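Local coordinates for protein beta-xylanase (Caldicellulosiruptor kristjanssonii, PDB 7NWN) that probably binds plant cell-wall polysaccharide through a calcium-binding family 9 carbohydrate-binding module that belongs to a multimodular, xylan-degrading enzyme, at residues D129-T137 with V146-K154; P156-E165 with F197-R205. All blocks are in the same frame, centred on the assembly; numbering follows the deposited sequence.

Contact 1. Residues D129-T137 with V146-K154; sequences DILRFYTKT and VEARIALSK. With CA (calcium ion), chain R; EDO (1,2-ethanediol), chain J.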
ATOM      1  N   ASP A 129       5.661  -6.888 -12.218  1.00 35.94           N
ATOM      2  CA  ASP A 129       4.655  -7.703 -12.857  1.00 38.27           C
ATOM      3  C   ASP A 129       3.287  -7.436 -12.192  1.00 40.05           C
ATOM      4  O   ASP A 129       3.160  -7.649 -10.985  1.00 35.02           O
ATOM      5  CB  ASP A 129       5.165  -9.146 -12.706  1.00 40.02           C
ATOM      6  CG  ASP A 129       4.210 -10.150 -13.277  1.00 43.31           C
ATOM      7  OD1 ASP A 129       3.244  -9.718 -13.955  1.00 45.60           O
ATOM      8  OD2 ASP A 129       4.417 -11.360 -13.015  1.00 51.21           O
ATOM      9  N   ILE A 130       2.297  -6.933 -12.963  1.00 38.45           N
ATOM     10  CA  ILE A 130       1.002  -6.609 -12.363  1.00 38.45           C
ATOM     11  C   ILE A 130       0.239  -7.890 -11.970  1.00 44.84           C
ATOM     12  O   ILE A 130      -0.699  -7.797 -11.185  1.00 36.29           O
ATOM     13  CB  ILE A 130       0.132  -5.697 -13.264  1.00 40.00           C
ATOM     14  CG1 ILE A 130      -0.923  -4.904 -12.444  1.00 36.55           C
ATOM     15  CG2 ILE A 130      -0.493  -6.521 -14.369  1.00 35.95           C
ATOM     16  CD1 ILE A 130      -1.629  -3.807 -13.222  1.00 42.63           C
ATOM     17  N   LEU A 131       0.644  -9.079 -12.479  1.00 39.13           N
ATOM     18  CA  LEU A 131       0.053 -10.357 -12.084  1.00 37.33           C
ATOM     19  C   LEU A 131       0.236 -10.644 -10.590  1.00 34.41           C
ATOM     20  O   LEU A 131      -0.464 -11.484 -10.061  1.00 36.60           O
ATOM     21  CB  LEU A 131       0.629 -11.509 -12.919  1.00 38.48           C
ATOM     22  CG  LEU A 131      -0.061 -11.730 -14.275  1.00 43.89           C
ATOM     23  CD1 LEU A 131      -0.027 -10.472 -15.152  1.00 50.29           C
ATOM     24  CD2 LEU A 131       0.601 -12.868 -15.023  1.00 47.52           C
ATOM     25  N   ARG A 132       1.145  -9.939  -9.916  1.00 28.83           N
ATOM     26  CA  ARG A 132       1.397 -10.139  -8.498  1.00 33.15           C
ATOM     27  C   ARG A 132       0.405  -9.338  -7.646  1.00 34.99           C
ATOM     28  O   ARG A 132       0.362  -9.552  -6.445  1.00 32.92           O
ATOM     29  CB  ARG A 132       2.812  -9.659  -8.154  1.00 31.88           C
ATOM     30  CG  ARG A 132       3.857 -10.442  -8.973  1.00 33.68           C
ATOM     31  CD  ARG A 132       5.240  -9.846  -8.744  1.00 32.52           C
ATOM     32  NE  ARG A 132       5.638  -9.923  -7.361  1.00 33.07           N
ATOM     33  CZ  ARG A 132       6.846  -9.663  -6.908  1.00 38.11           C
ATOM     34  NH1 ARG A 132       7.800  -9.324  -7.760  1.00 39.45           N
ATOM     35  NH2 ARG A 132       7.118  -9.791  -5.618  1.00 35.11           N
ATOM     36  N   PHE A 133      -0.361  -8.423  -8.285  1.00 32.50           N
ATOM     37  CA  PHE A 133      -1.125  -7.386  -7.577  1.00 32.30           C
ATOM     38  C   PHE A 133      -2.609  -7.730  -7.684  1.00 32.52           C
ATOM     39  O   PHE A 133      -3.156  -7.927  -8.793  1.00 34.17           O
ATOM     40  CB  PHE A 133      -0.825  -6.012  -8.194  1.00 35.12           C
ATOM     41  CG  PHE A 133      -1.376  -4.781  -7.507  1.00 30.93           C
ATOM     42  CD1 PHE A 133      -1.220  -4.610  -6.146  1.00 30.39           C
ATOM     43  CD2 PHE A 133      -1.871  -3.717  -8.265  1.00 32.34           C
ATOM     44  CE1 PHE A 133      -1.629  -3.442  -5.509  1.00 32.31           C
ATOM     45  CE2 PHE A 133      -2.273  -2.531  -7.641  1.00 35.30           C
ATOM     46  CZ  PHE A 133      -2.190  -2.405  -6.264  1.00 33.13           C
ATOM     47  N   TYR A 134      -3.250  -7.882  -6.517  1.00 30.57           N
ATOM     48  CA  TYR A 134      -4.659  -8.252  -6.540  1.00 29.34           C
ATOM     49  C   TYR A 134      -5.396  -7.330  -5.572  1.00 30.52           C
ATOM     50  O   TYR A 134      -4.991  -7.248  -4.408  1.00 29.44           O
ATOM     51  CB  TYR A 134      -4.788  -9.690  -6.052  1.00 29.52           C
ATOM     52  CG  TYR A 134      -6.180 -10.262  -5.964  1.00 30.85           C
ATOM     53  CD1 TYR A 134      -7.195  -9.920  -6.859  1.00 28.45           C
ATOM     54  CD2 TYR A 134      -6.469 -11.187  -4.959  1.00 30.54           C
ATOM     55  CE1 TYR A 134      -8.448 -10.500  -6.745  1.00 31.31           C
ATOM     56  CE2 TYR A 134      -7.718 -11.786  -4.835  1.00 30.48           C
ATOM     57  CZ  TYR A 134      -8.713 -11.433  -5.734  1.00 32.10           C
ATOM     58  OH  TYR A 134      -9.930 -12.035  -5.613  1.00 32.36           O
ATOM     59  N   THR A 135      -6.485  -6.683  -6.057  1.00 29.43           N
ATOM     60  CA  THR A 135      -7.070  -5.596  -5.263  1.00 29.29           C
ATOM     61  C   THR A 135      -8.595  -5.682  -5.329  1.00 28.64           C
ATOM     62  O   THR A 135      -9.151  -6.158  -6.320  1.00 28.42           O
ATOM     63  CB  THR A 135      -6.634  -4.202  -5.762  1.00 31.21           C
ATOM     64  OG1 THR A 135      -7.128  -4.061  -7.095  1.00 33.36           O
ATOM     65  CG2 THR A 135      -5.130  -3.996  -5.748  1.00 32.10           C
ATOM     66  N   LYS A 136      -9.228  -5.103  -4.303  1.00 29.64           N
ATOM     67  CA  LYS A 136     -10.648  -4.774  -4.304  1.00 28.43           C
ATOM     68  C   LYS A 136     -10.794  -3.384  -3.689  1.00 29.40           C
ATOM     69  O   LYS A 136      -9.959  -2.995  -2.858  1.00 29.26           O
ATOM     70  CB  LYS A 136     -11.387  -5.767  -3.404  1.00 29.58           C
ATOM     71  CG  LYS A 136     -11.400  -7.177  -3.967  1.00 30.26           C
ATOM     72  CD  LYS A 136     -12.197  -7.324  -5.223  1.00 35.15           C
ATOM     73  CE  LYS A 136     -12.174  -8.774  -5.662  1.00 42.12           C
ATOM     74  NZ  LYS A 136     -12.617  -8.898  -7.082  1.00 45.81           N
ATOM     75  N   THR A 137     -11.850  -2.662  -4.085  1.00 27.71           N
ATOM     76  CA  THR A 137     -12.079  -1.366  -3.479  1.00 29.16           C
ATOM     77  C   THR A 137     -13.545  -1.319  -3.048  1.00 31.06           C
ATOM     78  O   THR A 137     -14.348  -2.124  -3.469  1.00 30.04           O
ATOM     79  CB  THR A 137     -11.795  -0.184  -4.435  1.00 28.36           C
ATOM     80  OG1 THR A 137     -12.688  -0.272  -5.535  1.00 30.32           O
ATOM     81  CG2 THR A 137     -10.363  -0.161  -4.924  1.00 29.03           C
ATOM     82  N   VAL A 146      -9.221   0.603  -0.105  1.00 30.22           N
ATOM     83  CA  VAL A 146      -8.468  -0.267  -0.996  1.00 29.22           C
ATOM     84  C   VAL A 146      -7.993  -1.413  -0.117  1.00 29.77           C
ATOM     85  O   VAL A 146      -7.552  -1.156   0.994  1.00 31.68           O
ATOM     86  CB  VAL A 146      -7.263   0.459  -1.618  1.00 33.29           C
ATOM     87  CG1 VAL A 146      -6.382  -0.520  -2.403  1.00 29.23           C
ATOM     88  CG2 VAL A 146      -7.771   1.621  -2.513  1.00 30.56           C
ATOM     89  N   GLU A 147      -8.193  -2.646  -0.592  1.00 28.70           N
ATOM     90  CA  GLU A 147      -7.584  -3.794   0.061  1.00 27.47           C
ATOM     91  C   GLU A 147      -6.760  -4.528  -0.998  1.00 28.32           C
ATOM     92  O   GLU A 147      -7.314  -4.886  -2.017  1.00 28.93           O
ATOM     93  CB  GLU A 147      -8.687  -4.692   0.604  1.00 31.50           C
ATOM     94  CG  GLU A 147      -8.139  -5.769   1.574  1.00 34.65           C
ATOM     95  CD  GLU A 147      -9.243  -6.486   2.340  1.00 28.61           C
ATOM     96  OE1 GLU A 147     -10.372  -6.606   1.795  1.00 29.18           O
ATOM     97  OE2 GLU A 147      -8.995  -6.885   3.503  1.00 31.80           O
ATOM     98  N   ALA A 148      -5.461  -4.714  -0.736  1.00 29.53           N
ATOM     99  CA  ALA A 148      -4.495  -5.103  -1.769  1.00 31.65           C
ATOM    100  C   ALA A 148      -3.624  -6.257  -1.258  1.00 31.09           C
ATOM    101  O   ALA A 148      -3.237  -6.296  -0.078  1.00 31.96           O
ATOM    102  CB  ALA A 148      -3.635  -3.910  -2.152  1.00 29.52           C
ATOM    103  N   ARG A 149      -3.283  -7.143  -2.194  1.00 28.75           N
ATOM    104  CA  ARG A 149      -2.332  -8.210  -1.924  1.00 32.22           C
ATOM    105  C   ARG A 149      -1.219  -8.113  -2.971  1.00 29.90           C
ATOM    106  O   ARG A 149      -1.525  -7.999  -4.165  1.00 29.70           O
ATOM    107  CB  ARG A 149      -3.051  -9.556  -2.037  1.00 31.50           C
ATOM    108  CG  ARG A 149      -2.157 -10.763  -1.743  1.00 29.83           C
ATOM    109  CD  ARG A 149      -2.876 -12.110  -1.988  1.00 33.13           C
ATOM    110  NE  ARG A 149      -2.137 -13.281  -1.462  1.00 31.28           N
ATOM    111  CZ  ARG A 149      -1.377 -14.029  -2.264  1.00 33.05           C
ATOM    112  NH1 ARG A 149      -1.273 -13.734  -3.563  1.00 32.05           N
ATOM    113  NH2 ARG A 149      -0.791 -15.105  -1.777  1.00 34.02           N
ATOM    114  N   ILE A 150       0.044  -8.155  -2.502  1.00 31.64           N
ATOM    115  CA  ILE A 150       1.202  -8.275  -3.380  1.00 32.22           C
ATOM    116  C   ILE A 150       1.936  -9.601  -3.085  1.00 28.45           C
ATOM    117  O   ILE A 150       2.418  -9.792  -1.989  1.00 31.48           O
ATOM    118  CB  ILE A 150       2.122  -7.066  -3.172  1.00 32.73           C
ATOM    119  CG1 ILE A 150       1.460  -5.761  -3.616  1.00 34.55           C
ATOM    120  CG2 ILE A 150       3.440  -7.328  -3.893  1.00 33.78           C
ATOM    121  CD1 ILE A 150       2.105  -4.533  -3.014  1.00 38.77           C
ATOM    122  N   ALA A 151       1.925 -10.515  -4.048  1.00 30.52           N
ATOM    123  CA  ALA A 151       2.605 -11.804  -3.958  1.00 33.45           C
ATOM    124  C   ALA A 151       4.123 -11.533  -3.901  1.00 35.28           C
ATOM    125  O   ALA A 151       4.637 -10.732  -4.684  1.00 34.27           O
ATOM    126  CB  ALA A 151       2.213 -12.574  -5.202  1.00 33.41           C
ATOM    127  N   LEU A 152       4.805 -12.087  -2.890  1.00 33.95           N
ATOM    128  CA  LEU A 152       6.232 -11.909  -2.656  1.00 39.10           C
ATOM    129  C   LEU A 152       7.000 -13.032  -3.355  1.00 38.98           C
ATOM    130  O   LEU A 152       6.500 -14.157  -3.456  1.00 40.60           O
ATOM    131  CB  LEU A 152       6.450 -11.960  -1.145  1.00 35.63           C
ATOM    132  CG  LEU A 152       5.839 -10.762  -0.422  1.00 36.70           C
ATOM    133  CD1 LEU A 152       5.851 -10.964   1.100  1.00 35.77           C
ATOM    134  CD2 LEU A 152       6.588  -9.485  -0.832  1.00 35.56           C
ATOM    135  N   SER A 153       8.182 -12.722  -3.886  1.00 41.65           N
ATOM    136  CA  SER A 153       8.932 -13.739  -4.617  1.00 49.09           C
ATOM    137  C   SER A 153       9.964 -14.347  -3.677  1.00 48.73           C
ATOM    138  O   SER A 153      10.285 -15.512  -3.808  1.00 55.95           O
ATOM    139  CB  SER A 153       9.634 -13.203  -5.854  1.00 49.78           C
ATOM    140  OG  SER A 153      10.329 -12.020  -5.488  1.00 59.12           O
ATOM    141  N   LYS A 154      10.537 -13.525  -2.802  1.00 55.20           N
ATOM    142  CA  LYS A 154      11.411 -14.001  -1.743  1.00 69.71           C
ATOM    143  C   LYS A 154      10.526 -14.497  -0.598  1.00 72.10           C
ATOM    144  O   LYS A 154       9.551 -13.834  -0.252  1.00 58.19           O
ATOM    145  CB  LYS A 154      12.323 -12.845  -1.315  1.00 73.71           C
ATOM    146  CG  LYS A 154      12.638 -12.780   0.179  1.00 94.85           C
ATOM    147  CD  LYS A 154      13.559 -11.648   0.602  1.00 95.91           C
ATOM    148  CE  LYS A 154      14.862 -11.639  -0.174  1.00 89.66           C
ATOM    149  NZ  LYS A 154      15.990 -11.132   0.642  1.00 99.95           N
TER
HETATM  150 CA    CA R 317     -11.095  -8.116   3.668  1.00 29.05          CA
HETATM  151  C1  EDO J 309       6.157 -18.424  -1.773  1.00 91.08           C
HETATM  152  O1  EDO J 309       6.723 -18.076  -0.518  1.00 83.67           O
HETATM  153  C2  EDO J 309       6.613 -17.546  -2.873  1.00 83.75           C
HETATM  154  O2  EDO J 309       7.845 -17.964  -3.445  1.00 81.10           O
HETATM  155  O   HOH W   1      -1.626 -11.350  -5.355  1.00 30.70           O
HETATM  156  O   HOH W   2     -12.873  -9.481   4.655  1.00 27.35           O
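Tyr134 and Lys136 pair with Arg149 and Glu147 through backbone bonds, two to each pair, which zip together the antiparallel hairpin of strands 133-140 and 143-151. The ladder runs one step beyond the start of strand 133-140, where Ala151 N donates to Arg132 O at 3.0 Å.

Arg132 adds side-chain bonds at this end. Its chain, bent at chi3 (61°), returns side-on to Ala151 O, and NE (3.0 Å) and NH2 (2.8 Å) both grip that one oxygen close to the guanidinium plane. NH2 also forms a salt bridge with Glu100.

Apolar contacts lie on the face of Phe133, Thr135 and Ala148, turned toward strands 93-99 and 112-118. Phe133 CD1 rests on Ile150 CG1 and its CE1 on Ala148 CB, both at 3.9 Å, while Thr135 CG2 lies over one face of the Phe133 ring, offset toward its rim.

On the other face Glu147 binds calcium with OE1 (2.5 Å) and OE2 (2.4 Å); Val31, Asp33, Glu35 and Asp37 complete the protein ligands. Gly34 N and Trp40 NE1 hydrogen-bond to OE1 and OE2, a second shell that positions the carboxylate. The hairpin thus presents a largely apolar face to the opposing sheet, while Glu147 ties it to the calcium loop, whose metal probably offsets the clustered carboxylates.

Contact 2. Residues P156-E165 with F197-R205; sequences PINGTIMGFE and FGEIKLKGR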
ATOM      1  N   PRO A 156       9.313 -14.607   2.870  1.00 50.88           N
ATOM      2  CA  PRO A 156       9.573 -13.765   4.034  1.00 40.61           C
ATOM      3  C   PRO A 156       9.602 -14.615   5.294  1.00 40.51           C
ATOM      4  O   PRO A 156       8.955 -15.650   5.368  1.00 44.50           O
ATOM      5  CB  PRO A 156       8.371 -12.808   3.994  1.00 42.95           C
ATOM      6  CG  PRO A 156       7.255 -13.645   3.388  1.00 37.22           C
ATOM      7  CD  PRO A 156       7.934 -14.504   2.331  1.00 41.44           C
ATOM      8  N   ILE A 157      10.344 -14.143   6.290  1.00 40.26           N
ATOM      9  CA  ILE A 157      10.472 -14.792   7.571  1.00 45.91           C
ATOM     10  C   ILE A 157      10.480 -13.663   8.582  1.00 44.40           C
ATOM     11  O   ILE A 157      10.635 -12.506   8.186  1.00 44.04           O
ATOM     12  CB  ILE A 157      11.783 -15.603   7.599  1.00 47.00           C
ATOM     13  CG1 ILE A 157      13.014 -14.737   7.298  1.00 54.25           C
ATOM     14  CG2 ILE A 157      11.648 -16.783   6.650  1.00 47.20           C
ATOM     15  CD1 ILE A 157      14.347 -15.283   7.852  1.00 47.60           C
ATOM     16  N   ASN A 158      10.321 -13.993   9.866  1.00 42.41           N
ATOM     17  CA  ASN A 158      10.409 -12.983  10.911  1.00 47.98           C
ATOM     18  C   ASN A 158      11.756 -12.288  10.824  1.00 47.80           C
ATOM     19  O   ASN A 158      12.757 -12.975  10.700  1.00 45.63           O
ATOM     20  CB  ASN A 158      10.330 -13.612  12.293  1.00 49.41           C
ATOM     21  CG  ASN A 158       8.941 -14.119  12.621  1.00 55.14           C
ATOM     22  OD1 ASN A 158       7.944 -13.436  12.373  1.00 46.95           O
ATOM     23  ND2 ASN A 158       8.883 -15.297  13.227  1.00 46.73           N
ATOM     24  N   GLY A 159      11.750 -10.955  10.866  1.00 51.11           N
ATOM     25  CA  GLY A 159      12.958 -10.158  10.794  1.00 47.95           C
ATOM     26  C   GLY A 159      13.302  -9.686   9.379  1.00 47.69           C
ATOM     27  O   GLY A 159      14.097  -8.771   9.255  1.00 49.45           O
ATOM     28  N   THR A 160      12.702 -10.267   8.326  1.00 45.06           N
ATOM     29  CA  THR A 160      12.803  -9.695   6.987  1.00 42.73           C
ATOM     30  C   THR A 160      12.567  -8.186   7.007  1.00 44.15           C
ATOM     31  O   THR A 160      11.670  -7.695   7.710  1.00 43.33           O
ATOM     32  CB  THR A 160      11.831 -10.324   5.992  1.00 49.73           C
ATOM     33  OG1 THR A 160      12.201 -11.697   5.963  1.00 47.30           O
ATOM     34  CG2 THR A 160      11.924  -9.746   4.586  1.00 41.98           C
ATOM     35  N   ILE A 161      13.423  -7.446   6.271  1.00 46.94           N
ATOM     36  CA  ILE A 161      13.214  -6.012   6.099  1.00 45.02           C
ATOM     37  C   ILE A 161      13.035  -5.756   4.615  1.00 44.21           C
ATOM     38  O   ILE A 161      13.810  -6.284   3.806  1.00 43.74           O
ATOM     39  CB  ILE A 161      14.313  -5.124   6.717  1.00 51.21           C
ATOM     40  CG1 ILE A 161      14.422  -5.354   8.223  1.00 56.79           C
ATOM     41  CG2 ILE A 161      14.075  -3.644   6.425  1.00 43.92           C
ATOM     42  CD1 ILE A 161      15.615  -4.685   8.860  1.00 61.05           C
ATOM     43  N   MET A 162      11.989  -4.961   4.290  1.00 41.56           N
ATOM     44  CA  MET A 162      11.811  -4.484   2.922  1.00 40.84           C
ATOM     45  C   MET A 162      11.713  -2.954   2.915  1.00 37.33           C
ATOM     46  O   MET A 162      11.388  -2.336   3.927  1.00 38.35           O
ATOM     47  CB  MET A 162      10.585  -5.115   2.256  1.00 41.76           C
ATOM     48  CG  MET A 162      10.744  -6.612   2.097  1.00 44.75           C
ATOM     49  SD  MET A 162       9.290  -7.490   1.434  1.00 47.09           S
ATOM     50  CE  MET A 162       8.167  -7.345   2.808  1.00 48.61           C
ATOM     51  N   GLY A 163      12.069  -2.349   1.774  1.00 39.64           N
ATOM     52  CA  GLY A 163      11.716  -0.954   1.589  1.00 37.24           C
ATOM     53  C   GLY A 163      10.243  -0.864   1.158  1.00 36.77           C
ATOM     54  O   GLY A 163       9.759  -1.709   0.397  1.00 35.79           O
ATOM     55  N   PHE A 164       9.564   0.176   1.638  1.00 36.73           N
ATOM     56  CA  PHE A 164       8.150   0.344   1.346  1.00 41.08           C
ATOM     57  C   PHE A 164       7.853   1.839   1.276  1.00 36.29           C
ATOM     58  O   PHE A 164       8.335   2.590   2.119  1.00 40.30           O
ATOM     59  CB  PHE A 164       7.358  -0.336   2.477  1.00 39.09           C
ATOM     60  CG  PHE A 164       5.868  -0.142   2.429  1.00 36.06           C
ATOM     61  CD1 PHE A 164       5.091  -0.948   1.606  1.00 34.76           C
ATOM     62  CD2 PHE A 164       5.267   0.853   3.172  1.00 33.30           C
ATOM     63  CE1 PHE A 164       3.723  -0.738   1.537  1.00 34.52           C
ATOM     64  CE2 PHE A 164       3.896   1.076   3.065  1.00 32.94           C
ATOM     65  CZ  PHE A 164       3.140   0.260   2.276  1.00 30.70           C
ATOM     66  N   GLU A 165       6.932   2.228   0.384  1.00 40.01           N
ATOM     67  CA  GLU A 165       6.308   3.548   0.429  1.00 37.51           C
ATOM     68  C   GLU A 165       4.803   3.392   0.125  1.00 35.51           C
ATOM     69  O   GLU A 165       4.409   2.441  -0.542  1.00 33.62           O
ATOM     70  CB  GLU A 165       7.036   4.515  -0.540  1.00 38.73           C
ATOM     71  CG  GLU A 165       6.416   5.917  -0.720  1.00 35.91           C
ATOM     72  CD  GLU A 165       6.286   6.811   0.507  1.00 39.37           C
ATOM     73  OE1 GLU A 165       5.969   6.313   1.634  1.00 41.28           O
ATOM     74  OE2 GLU A 165       6.494   8.041   0.364  1.00 42.56           O
ATOM     75  N   PHE A 197      12.425   5.075  -0.064  1.00 46.56           N
ATOM     76  CA  PHE A 197      11.339   4.345   0.603  1.00 39.96           C
ATOM     77  C   PHE A 197      11.650   4.288   2.093  1.00 42.84           C
ATOM     78  O   PHE A 197      12.817   4.360   2.454  1.00 44.37           O
ATOM     79  CB  PHE A 197      11.273   2.891   0.133  1.00 40.25           C
ATOM     80  CG  PHE A 197      10.938   2.713  -1.318  1.00 38.31           C
ATOM     81  CD1 PHE A 197      10.608   3.813  -2.105  1.00 41.28           C
ATOM     82  CD2 PHE A 197      10.912   1.456  -1.883  1.00 35.68           C
ATOM     83  CE1 PHE A 197      10.296   3.653  -3.444  1.00 37.14           C
ATOM     84  CE2 PHE A 197      10.576   1.295  -3.218  1.00 42.00           C
ATOM     85  CZ  PHE A 197      10.290   2.399  -4.000  1.00 38.12           C
ATOM     86  N   GLY A 198      10.634   4.139   2.948  1.00 38.38           N
ATOM     87  CA  GLY A 198      10.836   3.747   4.335  1.00 36.59           C
ATOM     88  C   GLY A 198      11.090   2.240   4.438  1.00 35.35           C
ATOM     89  O   GLY A 198      11.374   1.576   3.428  1.00 41.84           O
ATOM     90  N   GLU A 199      10.955   1.733   5.672  1.00 41.46           N
ATOM     91  CA  GLU A 199      11.203   0.327   5.964  1.00 43.72           C
ATOM     92  C   GLU A 199       9.982  -0.308   6.620  1.00 42.92           C
ATOM     93  O   GLU A 199       9.336   0.292   7.487  1.00 40.75           O
ATOM     94  CB  GLU A 199      12.303   0.212   7.021  1.00 46.71           C
ATOM     95  CG  GLU A 199      13.630   0.683   6.486  1.00 55.44           C
ATOM     96  CD  GLU A 199      14.813   0.532   7.433  1.00 64.29           C
ATOM     97  OE1 GLU A 199      14.631   0.061   8.600  1.00 53.20           O
ATOM     98  OE2 GLU A 199      15.913   0.855   6.981  1.00 66.80           O
ATOM     99  N   ILE A 200       9.746  -1.567   6.235  1.00 41.28           N
ATOM    100  CA  ILE A 200       8.872  -2.426   6.997  1.00 40.23           C
ATOM    101  C   ILE A 200       9.714  -3.612   7.468  1.00 37.03           C
ATOM    102  O   ILE A 200      10.514  -4.161   6.712  1.00 42.06           O
ATOM    103  CB  ILE A 200       7.662  -2.878   6.131  1.00 38.01           C
ATOM    104  CG1 ILE A 200       8.081  -3.617   4.854  1.00 40.09           C
ATOM    105  CG2 ILE A 200       6.791  -1.659   5.844  1.00 35.88           C
ATOM    106  CD1 ILE A 200       6.926  -4.187   4.003  1.00 43.73           C
ATOM    107  N   LYS A 201       9.455  -4.025   8.706  1.00 40.93           N
ATOM    108  CA  LYS A 201      10.085  -5.231   9.230  1.00 49.05           C
ATOM    109  C   LYS A 201       8.975  -6.190   9.661  1.00 34.63           C
ATOM    110  O   LYS A 201       8.069  -5.782  10.410  1.00 38.60           O
ATOM    111  CB  LYS A 201      11.016  -4.857  10.394  1.00 45.19           C
ATOM    112  CG  LYS A 201      11.745  -6.037  11.054  1.00 49.87           C
ATOM    113  CD  LYS A 201      12.910  -5.575  11.900  1.00 56.02           C
ATOM    114  CE  LYS A 201      13.826  -6.676  12.374  1.00 58.27           C
ATOM    115  NZ  LYS A 201      14.187  -6.345  13.768  1.00 71.27           N
ATOM    116  N   LEU A 202       9.041  -7.411   9.121  1.00 40.01           N
ATOM    117  CA  LEU A 202       8.056  -8.474   9.325  1.00 39.51           C
ATOM    118  C   LEU A 202       8.350  -9.169  10.650  1.00 47.77           C
ATOM    119  O   LEU A 202       9.507  -9.543  10.898  1.00 49.91           O
ATOM    120  CB  LEU A 202       8.178  -9.477   8.176  1.00 40.68           C
ATOM    121  CG  LEU A 202       8.105  -8.853   6.787  1.00 39.63           C
ATOM    122  CD1 LEU A 202       7.903  -9.911   5.717  1.00 39.12           C
ATOM    123  CD2 LEU A 202       7.033  -7.790   6.745  1.00 38.75           C
ATOM    124  N   LYS A 203       7.315  -9.277  11.494  1.00 43.58           N
ATOM    125  CA  LYS A 203       7.386 -10.034  12.746  1.00 44.30           C
ATOM    126  C   LYS A 203       6.109 -10.881  12.965  1.00 49.19           C
ATOM    127  O   LYS A 203       5.121 -10.792  12.209  1.00 41.50           O
ATOM    128  CB  LYS A 203       7.535  -9.003  13.865  1.00 44.15           C
ATOM    129  CG  LYS A 203       6.297  -8.140  14.122  1.00 49.71           C
ATOM    130  CD  LYS A 203       6.447  -7.297  15.368  1.00 65.49           C
ATOM    131  CE  LYS A 203       5.201  -6.607  15.871  1.00 67.11           C
ATOM    132  NZ  LYS A 203       4.065  -7.551  15.934  1.00 74.17           N
ATOM    133  N   GLY A 204       6.162 -11.757  13.987  1.00 50.31           N
ATOM    134  CA  GLY A 204       4.996 -12.334  14.651  1.00 48.91           C
ATOM    135  C   GLY A 204       4.581 -13.697  14.100  1.00 43.02           C
ATOM    136  O   GLY A 204       3.499 -14.180  14.410  1.00 50.19           O
ATOM    137  N   ARG A 205       5.377 -14.290  13.201  1.00 40.32           N
ATOM    138  CA  ARG A 205       4.959 -15.585  12.697  1.00 49.37           C
ATOM    139  C   ARG A 205       5.381 -16.644  13.716  1.00 54.16           C
ATOM    140  O   ARG A 205       6.546 -16.675  14.089  1.00 53.91           O
ATOM    141  CB  ARG A 205       5.674 -15.923  11.392  1.00 38.94           C
ATOM    142  CG  ARG A 205       5.085 -17.158  10.738  1.00 38.96           C
ATOM    143  CD  ARG A 205       5.983 -17.514   9.595  1.00 41.55           C
ATOM    144  NE  ARG A 205       5.361 -18.549   8.822  1.00 53.83           N
ATOM    145  CZ  ARG A 205       5.563 -19.845   9.025  1.00 70.57           C
ATOM    146  NH1 ARG A 205       6.386 -20.244   9.986  1.00 73.32           N
ATOM    147  NH2 ARG A 205       4.942 -20.730   8.265  1.00 66.42           N
TER
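Ile200 lies across two neighbours of the opposing strand at once, its CD1 against Met162 CE (3.6 Å) and its CG2 against Phe164 CB (3.7 Å). The chi1 of 58° wedges CG1 between the backbone N and the carbonyl carbon, which sends the two branches to different partners. Met162, bent at chi3, carries its methyl on to Leu202 CD1. That same leucine methyl presses on Pro156 CB at 3.4 Å, tighter than usual for two carbons, and runs alongside Thr160. This face turns inward, toward Leu63 and Trp65 of strand 58-66 and Leu98 of strand 93-99.

On the reverse face Ile161 crosses the aliphatic part of Lys201, CG1 to CG at 4.0 Å. Gly163 leaves room there for the Phe197 ring, where a side chain would be crowded. Between the faces, paired backbone bonds join Met162 with Ile200, and strand 22-25 continues the sheet beyond 198-202.

Ahead of strand 161-171, Asn158 sits in the type II turn from Ile157 to Thr160, where Thr160 N and OG1 both bond to Ile157 O and Gly159 N bonds to Leu202 O. The Asn158 amide grips the backbone of Arg205 twice. OD1 takes Arg205 N on a lone pair (2.8 Å), and ND2 gives to Arg205 O (2.8 Å) in the amide plane, a two-point grip that fixes the rotation of the amide. With this asparagine replaced, an alanine here is likely to leave the Arg205 N-H and carbonyl without these mates and to let the backbone there shift against the turn. Arg205 itself reaches Asp67 in a salt bridge. Backbone bonds thus join the strands, apolar packing seats one face in the core, and a side-chain amide, mimicking a strand's backbone, prolongs the pairing into the departing tail.

How the contacts relate
Contacts 1 and 2 follow each other along the chain, strand 143-151 leading into strand 161-171, and their centres lie 16 Å apart. They belong to different sheets: contact 1 to the four-stranded antiparallel sheet, contact 2 to the larger mixed one, an organisation consistent with the beta-sandwich of family 9 modules. The two meet where Leu152 CD2 packs against Met162 SD at 4.1 Å. Strand 93-99 pairs edge to edge with 161-171 of contact 2 and faces contact 1, Ile96 touching Ala148 and Ile150 of contact 1 and Phe164 of contact 2, while Leu98 meets both Leu152 and Met162. Of the two, contact 1 alone supplies a calcium ligand, Glu147.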